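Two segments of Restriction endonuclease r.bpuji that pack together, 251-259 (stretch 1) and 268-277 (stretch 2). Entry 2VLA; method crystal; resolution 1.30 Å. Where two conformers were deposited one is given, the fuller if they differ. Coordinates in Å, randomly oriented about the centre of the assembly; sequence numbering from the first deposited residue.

Stretch 1, residues 251-259: PEFNAYKYD
Stretch 2, residues 268-277: SFFKDWQQYY

Stretch 2 is helical throughout, with phi near -65° and psi near -42°, and the helix runs on beyond both ends. Its i to i+4 bonds include D272 N to S268 O at 2.8 Å and Y276 N to D272 O at 3.0 Å. Stretch 1 is loop or turn, apart from a 3-10 segment at 255-257. It runs antiparallel to the helix. F253 CA lies 7.0 Å from Y276 CA, and Y258 CA lies 6.7 Å from F269 CA. The contact buries 442 Å².

F253 (phi/psi -94/121) is the main insertion. Its CA-to-CB bond points toward the helix, and chi1 180° (t) with chi2 84° lays the ring along the helix surface. W273 CA sits over one face of this ring, 4.1 Å from its centroid, as a CH-pi contact. W273, chi1 164° (t) and chi2 -98°, turns the edge of its indole toward the face of F253. The planes meet at 83°, and F253 CD2 is 3.7 Å from W273 CE3. F269 meets F253 obliquely, with F253 CE2 to F269 CE1 at 3.7 Å.

Y276 adopts chi1 158° (t) and chi2 74°. This places its ring face against the F253 methylene, with F253 CB 4.0 Å from the Y276 ring centroid. The two rings are near parallel but slid apart, so they barely overlap. E252, chi1 -172° (t) and chi2 60° (p), rests CG 3.7 Å from Y276 CE1. Its end then leads away, and OE1 is bonded elsewhere in the structure. Water 1 links the segments: it accepts from E252 N at 2.9 Å and donates to Y276 OH at 3.2 Å.

A255 begins the 3-10 turn with CB 3.8 Å from F269 CE1. Before it, N254 points away from the helix. Its chi1 of -177° (t) lets OD1 accept from Y256 N at 2.9 Å, bracing the turn. Y256 (m) also points away.

Y258 (phi/psi -106/140) again points toward the helix. With chi1 -62° (m) and chi2 87°, its ring takes F269 CA over one face, 4.0 Å from the centroid. F269, chi1 176° (t) and chi2 75°, directs its ring edge at the Y258 face, with planes at 79° and Y258 CD1 to F269 CD1 at 3.7 Å.

The same Y258 rotamer carries its hydroxyl to D272. Y258 OH donates to D272 OD2 at 2.6 Å, a short bond to a carboxylate. D272 has chi1 -64° (m) and chi2 -19°. This is the only direct hydrogen bond across the contact; the rest is largely aromatic packing.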

ATOM      1  N   PRO A 251      -8.485  -3.805 -10.731  1.00 15.02           N
ATOM      2  CA  PRO A 251      -7.560  -4.582  -9.929  1.00 14.42           C
ATOM      3  C   PRO A 251      -7.296  -5.965 -10.518  1.00 14.32           C
ATOM      4  O   PRO A 251      -8.221  -6.636 -10.990  1.00 16.77           O
ATOM      5  CB  PRO A 251      -8.277  -4.702  -8.601  1.00 16.28           C
ATOM      6  CG  PRO A 251      -9.079  -3.457  -8.501  1.00 17.59           C
ATOM      7  CD  PRO A 251      -9.544  -3.191  -9.909  1.00 16.95           C
ATOM      8  N   GLU A 252      -6.043  -6.377 -10.512  1.00 13.80           N
ATOM      9  CA  GLU A 252      -5.663  -7.690 -11.003  1.00 16.04           C
ATOM     10  C   GLU A 252      -6.305  -8.805 -10.170  1.00 17.31           C
ATOM     11  O   GLU A 252      -6.680  -9.841 -10.685  1.00 18.74           O
ATOM     12  CB  GLU A 252      -4.149  -7.815 -10.967  1.00 16.54           C
ATOM     13  CG  GLU A 252      -3.599  -9.045 -11.627  1.00 17.65           C
ATOM     14  CD  GLU A 252      -3.968  -9.124 -13.094  1.00 28.71           C
ATOM     15  OE1 GLU A 252      -3.911  -8.082 -13.787  1.00 29.25           O
ATOM     16  OE2 GLU A 252      -4.325 -10.217 -13.548  1.00 39.18           O
ATOM     17  N   PHE A 253      -6.370  -8.597  -8.872  1.00 14.55           N
ATOM     18  CA  PHE A 253      -6.996  -9.541  -7.957  1.00 13.68           C
ATOM     19  C   PHE A 253      -8.457  -9.145  -7.715  1.00 14.82           C
ATOM     20  O   PHE A 253      -8.754  -8.030  -7.317  1.00 14.05           O
ATOM     21  CB  PHE A 253      -6.216  -9.590  -6.626  1.00 13.92           C
ATOM     22  CG  PHE A 253      -6.791 -10.526  -5.620  1.00 16.54           C
ATOM     23  CD1 PHE A 253      -6.475 -11.881  -5.646  1.00 17.56           C
ATOM     24  CD2 PHE A 253      -7.667 -10.069  -4.646  1.00 16.60           C
ATOM     25  CE1 PHE A 253      -7.006 -12.750  -4.709  1.00 18.74           C
ATOM     26  CE2 PHE A 253      -8.205 -10.936  -3.716  1.00 19.26           C
ATOM     27  CZ  PHE A 253      -7.878 -12.286  -3.760  1.00 18.51           C
ATOM     28  N   ASN A 254      -9.368 -10.048  -8.050  1.00 15.93           N
ATOM     29  CA  ASN A 254     -10.786  -9.742  -8.014  1.00 15.79           C
ATOM     30  C   ASN A 254     -11.448 -10.157  -6.699  1.00 15.77           C
ATOM     31  O   ASN A 254     -11.767 -11.351  -6.490  1.00 20.58           O
ATOM     32  CB  ASN A 254     -11.488 -10.439  -9.195  1.00 17.17           C
ATOM     33  CG  ASN A 254     -12.935 -10.124  -9.263  1.00 24.20           C
ATOM     34  OD1 ASN A 254     -13.455  -9.345  -8.484  1.00 21.66           O
ATOM     35  ND2 ASN A 254     -13.628 -10.756 -10.211  1.00 26.50           N
ATOM     36  N   ALA A 255     -11.662  -9.176  -5.811  1.00 15.61           N
ATOM     37  CA  ALA A 255     -12.236  -9.446  -4.491  1.00 16.13           C
ATOM     38  C   ALA A 255     -13.725  -9.780  -4.580  1.00 17.50           C
ATOM     39  O   ALA A 255     -14.325 -10.289  -3.632  1.00 22.40           O
ATOM     40  CB  ALA A 255     -12.022  -8.235  -3.587  1.00 16.55           C
ATOM     41  N   TYR A 256     -14.312  -9.483  -5.717  1.00 17.43           N
ATOM     42  CA  TYR A 256     -15.765  -9.531  -5.869  1.00 19.31           C
ATOM     43  C   TYR A 256     -16.272 -10.923  -6.287  1.00 22.34           C
ATOM     44  O   TYR A 256     -17.464 -11.129  -6.434  1.00 21.32           O
ATOM     45  CB  TYR A 256     -16.215  -8.442  -6.843  1.00 17.71           C
ATOM     46  CG  TYR A 256     -16.071  -7.062  -6.254  1.00 15.78           C
ATOM     47  CD1 TYR A 256     -14.848  -6.376  -6.312  1.00 17.24           C
ATOM     48  CD2 TYR A 256     -17.091  -6.497  -5.529  1.00 16.84           C
ATOM     49  CE1 TYR A 256     -14.682  -5.135  -5.724  1.00 15.85           C
ATOM     50  CE2 TYR A 256     -16.936  -5.250  -4.915  1.00 17.34           C
ATOM     51  CZ  TYR A 256     -15.712  -4.571  -5.023  1.00 16.38           C
ATOM     52  OH  TYR A 256     -15.551  -3.357  -4.404  1.00 17.33           O
ATOM     53  N   LYS A 257     -15.367 -11.881  -6.420  0.50 22.47           N
ATOM     54  CA  LYS A 257     -15.770 -13.251  -6.744  0.50 19.24           C
ATOM     55  C   LYS A 257     -15.815 -14.132  -5.493  0.50 21.64           C
ATOM     56  O   LYS A 257     -15.985 -15.340  -5.587  0.50 25.94           O
ATOM     57  CB  LYS A 257     -14.819 -13.854  -7.767  0.50 22.11           C
ATOM     58  CG  LYS A 257     -13.467 -14.226  -7.206  0.50 21.93           C
ATOM     59  CD  LYS A 257     -12.582 -14.835  -8.268  0.50 29.32           C
ATOM     60  CE  LYS A 257     -11.224 -15.230  -7.700  0.50 30.14           C
ATOM     61  NZ  LYS A 257     -10.283 -15.723  -8.758  0.50 33.95           N
ATOM     62  N   TYR A 258     -15.617 -13.522  -4.328  1.00 22.99           N
ATOM     63  CA  TYR A 258     -15.691 -14.240  -3.082  1.00 20.88           C
ATOM     64  C   TYR A 258     -16.973 -13.912  -2.331  1.00 22.84           C
ATOM     65  O   TYR A 258     -17.432 -12.774  -2.330  1.00 25.70           O
ATOM     66  CB  TYR A 258     -14.464 -13.903  -2.213  1.00 17.70           C
ATOM     67  CG  TYR A 258     -13.152 -14.311  -2.846  1.00 19.45           C
ATOM     68  CD1 TYR A 258     -12.484 -13.459  -3.718  1.00 18.97           C
ATOM     69  CD2 TYR A 258     -12.586 -15.557  -2.583  1.00 18.42           C
ATOM     70  CE1 TYR A 258     -11.308 -13.843  -4.320  1.00 19.37           C
ATOM     71  CE2 TYR A 258     -11.408 -15.936  -3.159  1.00 19.90           C
ATOM     72  CZ  TYR A 258     -10.772 -15.084  -4.047  1.00 20.69           C
ATOM     73  OH  TYR A 258      -9.561 -15.463  -4.631  1.00 21.23           O
ATOM     74  N   ASP A 259     -17.567 -14.936  -1.724  1.00 23.86           N
ATOM     75  CA  ASP A 259     -18.727 -14.761  -0.862  1.00 26.26           C
ATOM     76  C   ASP A 259     -18.264 -14.675   0.591  1.00 26.56           C
ATOM     77  O   ASP A 259     -17.827 -15.659   1.161  1.00 25.01           O
ATOM     78  CB  ASP A 259     -19.691 -15.948  -1.047  1.00 27.14           C
ATOM     79  CG  ASP A 259     -20.917 -15.861  -0.156  1.00 31.28           C
ATOM     80  OD1 ASP A 259     -21.060 -14.868   0.599  1.00 38.53           O
ATOM     81  OD2 ASP A 259     -21.744 -16.793  -0.210  1.00 39.34           O
ATOM     82  N   SER A 268     -10.195 -18.775   1.468  1.00 21.65           N
ATOM     83  CA  SER A 268      -9.564 -18.719   0.154  1.00 19.15           C
ATOM     84  C   SER A 268      -9.146 -17.285  -0.202  1.00 19.31           C
ATOM     85  O   SER A 268      -8.121 -17.065  -0.831  1.00 20.58           O
ATOM     86  CB  SER A 268     -10.518 -19.245  -0.903  1.00 21.20           C
ATOM     87  OG  SER A 268     -10.726 -20.651  -0.767  1.00 33.39           O
ATOM     88  N   PHE A 269      -9.973 -16.330   0.179  1.00 19.10           N
ATOM     89  CA  PHE A 269      -9.705 -14.926  -0.115  1.00 16.11           C
ATOM     90  C   PHE A 269      -8.321 -14.532   0.361  1.00 16.71           C
ATOM     91  O   PHE A 269      -7.533 -13.993  -0.399  1.00 15.52           O
ATOM     92  CB  PHE A 269     -10.756 -14.051   0.538  1.00 16.90           C
ATOM     93  CG  PHE A 269     -10.517 -12.592   0.372  1.00 16.43           C
ATOM     94  CD1 PHE A 269     -10.758 -11.967  -0.812  1.00 15.77           C
ATOM     95  CD2 PHE A 269     -10.038 -11.837   1.435  1.00 15.71           C
ATOM     96  CE1 PHE A 269     -10.566 -10.610  -0.951  1.00 17.98           C
ATOM     97  CE2 PHE A 269      -9.816 -10.484   1.289  1.00 16.40           C
ATOM     98  CZ  PHE A 269     -10.087  -9.880   0.091  1.00 17.54           C
ATOM     99  N   PHE A 270      -8.029 -14.795   1.630  1.00 15.81           N
ATOM    100  CA  PHE A 270      -6.770 -14.360   2.194  1.00 15.28           C
ATOM    101  C   PHE A 270      -5.591 -15.148   1.649  1.00 16.41           C
ATOM    102  O   PHE A 270      -4.526 -14.590   1.435  1.00 17.22           O
ATOM    103  CB  PHE A 270      -6.813 -14.416   3.710  1.00 15.64           C
ATOM    104  CG  PHE A 270      -7.728 -13.399   4.312  1.00 15.53           C
ATOM    105  CD1 PHE A 270      -7.414 -12.054   4.263  1.00 15.97           C
ATOM    106  CD2 PHE A 270      -8.925 -13.776   4.887  1.00 19.88           C
ATOM    107  CE1 PHE A 270      -8.266 -11.116   4.778  1.00 17.20           C
ATOM    108  CE2 PHE A 270      -9.768 -12.840   5.419  1.00 18.30           C
ATOM    109  CZ  PHE A 270      -9.427 -11.503   5.376  1.00 17.60           C
ATOM    110  N   LYS A 271      -5.800 -16.430   1.361  1.00 16.56           N
ATOM    111  CA  LYS A 271      -4.740 -17.254   0.795  1.00 18.13           C
ATOM    112  C   LYS A 271      -4.417 -16.833  -0.630  1.00 16.71           C
ATOM    113  O   LYS A 271      -3.241 -16.685  -0.996  1.00 17.30           O
ATOM    114  CB  LYS A 271      -5.131 -18.733   0.819  1.00 20.72           C
ATOM    115  CG  LYS A 271      -3.994 -19.656   0.456  1.00 29.61           C
ATOM    116  N   ASP A 272      -5.461 -16.637  -1.440  1.00 17.55           N
ATOM    117  CA  ASP A 272      -5.286 -16.236  -2.817  1.00 16.85           C
ATOM    118  C   ASP A 272      -4.684 -14.835  -2.895  1.00 16.18           C
ATOM    119  O   ASP A 272      -3.857 -14.557  -3.771  1.00 15.41           O
ATOM    120  CB  ASP A 272      -6.626 -16.243  -3.553  1.00 17.08           C
ATOM    121  CG  ASP A 272      -7.244 -17.629  -3.654  1.00 22.82           C
ATOM    122  OD1 ASP A 272      -6.527 -18.639  -3.499  1.00 26.33           O
ATOM    123  OD2 ASP A 272      -8.455 -17.701  -3.933  1.00 22.57           O
ATOM    124  N   TRP A 273      -5.113 -13.938  -2.006  1.00 14.48           N
ATOM    125  CA  TRP A 273      -4.515 -12.597  -1.982  1.00 13.77           C
ATOM    126  C   TRP A 273      -2.999 -12.693  -1.750  1.00 13.41           C
ATOM    127  O   TRP A 273      -2.212 -12.048  -2.433  1.00 13.24           O
ATOM    128  CB  TRP A 273      -5.142 -11.694  -0.915  1.00 13.61           C
ATOM    129  CG  TRP A 273      -4.246 -10.497  -0.659  1.00 13.04           C
ATOM    130  CD1 TRP A 273      -3.331 -10.351   0.355  1.00 12.49           C
ATOM    131  CD2 TRP A 273      -4.080  -9.368  -1.508  1.00 11.73           C
ATOM    132  NE1 TRP A 273      -2.634  -9.176   0.199  1.00 12.47           N
ATOM    133  CE2 TRP A 273      -3.068  -8.556  -0.943  1.00 12.16           C
ATOM    134  CE3 TRP A 273      -4.706  -8.943  -2.691  1.00 13.03           C
ATOM    135  CZ2 TRP A 273      -2.681  -7.375  -1.511  1.00 13.78           C
ATOM    136  CZ3 TRP A 273      -4.316  -7.788  -3.258  1.00 12.63           C
ATOM    137  CH2 TRP A 273      -3.293  -7.009  -2.689  1.00 12.33           C
ATOM    138  N   GLN A 274      -2.599 -13.504  -0.792  1.00 13.98           N
ATOM    139  CA  GLN A 274      -1.183 -13.567  -0.441  1.00 13.82           C
ATOM    140  C   GLN A 274      -0.348 -14.123  -1.614  1.00 13.91           C
ATOM    141  O   GLN A 274       0.770 -13.667  -1.864  1.00 15.03           O
ATOM    142  CB  GLN A 274      -0.958 -14.398   0.818  1.00 15.49           C
ATOM    143  CG  GLN A 274       0.444 -14.248   1.428  1.00 15.43           C
ATOM    144  CD  GLN A 274       0.660 -12.892   2.085  1.00 15.63           C
ATOM    145  OE1 GLN A 274      -0.269 -12.100   2.207  1.00 15.21           O
ATOM    146  NE2 GLN A 274       1.895 -12.635   2.550  1.00 14.94           N
ATOM    147  N   GLN A 275      -0.921 -15.068  -2.355  0.50 14.66           N
ATOM    148  CA  GLN A 275      -0.250 -15.641  -3.519  0.50 15.08           C
ATOM    149  C   GLN A 275      -0.106 -14.617  -4.652  0.50 17.06           C
ATOM    150  O   GLN A 275       0.913 -14.578  -5.340  0.50 16.31           O
ATOM    151  CB  GLN A 275      -1.020 -16.867  -4.023  0.50 16.73           C
ATOM    152  CG  GLN A 275      -0.515 -17.417  -5.356  0.50 15.94           C
ATOM    153  CD  GLN A 275       0.913 -17.943  -5.285  0.50 19.22           C
ATOM    154  OE1 GLN A 275       1.342 -18.480  -4.259  0.50 17.92           O
ATOM    155  NE2 GLN A 275       1.646 -17.822  -6.393  0.50 22.22           N
ATOM    156  N   TYR A 276      -1.154 -13.833  -4.879  1.00 14.34           N
ATOM    157  CA  TYR A 276      -1.091 -12.752  -5.853  1.00 14.10           C
ATOM    158  C   TYR A 276      -0.039 -11.703  -5.461  1.00 14.34           C
ATOM    159  O   TYR A 276       0.796 -11.296  -6.272  1.00 15.53           O
ATOM    160  CB  TYR A 276      -2.467 -12.082  -6.004  1.00 13.91           C
ATOM    161  CG  TYR A 276      -2.375 -10.703  -6.551  1.00 13.72           C
ATOM    162  CD1 TYR A 276      -2.092 -10.480  -7.882  1.00 16.26           C
ATOM    163  CD2 TYR A 276      -2.525  -9.608  -5.726  1.00 14.03           C
ATOM    164  CE1 TYR A 276      -1.943  -9.196  -8.365  1.00 15.28           C
ATOM    165  CE2 TYR A 276      -2.373  -8.343  -6.188  1.00 14.84           C
ATOM    166  CZ  TYR A 276      -2.064  -8.123  -7.489  1.00 14.00           C
ATOM    167  OH  TYR A 276      -1.904  -6.843  -7.948  1.00 15.25           O
ATOM    168  N   TYR A 277      -0.094 -11.263  -4.221  1.00 13.58           N
ATOM    169  CA  TYR A 277       0.658 -10.072  -3.782  1.00 12.40           C
ATOM    170  C   TYR A 277       2.123 -10.354  -3.543  1.00 14.18           C
ATOM    171  O   TYR A 277       2.962  -9.514  -3.816  1.00 15.70           O
ATOM    172  CB  TYR A 277       0.033  -9.511  -2.519  1.00 11.67           C
ATOM    173  CG  TYR A 277       0.722  -8.246  -1.998  1.00 11.81           C
ATOM    174  CD1 TYR A 277       0.639  -7.058  -2.698  1.00 12.52           C
ATOM    175  CD2 TYR A 277       1.390  -8.240  -0.785  1.00 11.01           C
ATOM    176  CE1 TYR A 277       1.226  -5.922  -2.245  1.00 10.94           C
ATOM    177  CE2 TYR A 277       1.951  -7.098  -0.313  1.00 11.61           C
ATOM    178  CZ  TYR A 277       1.875  -5.943  -1.048  1.00 10.80           C
ATOM    179  OH  TYR A 277       2.453  -4.782  -0.560  1.00 12.06           O
TER
HETATM  180  O   HOH W   1      -4.145  -4.838  -9.045  1.00 15.72           O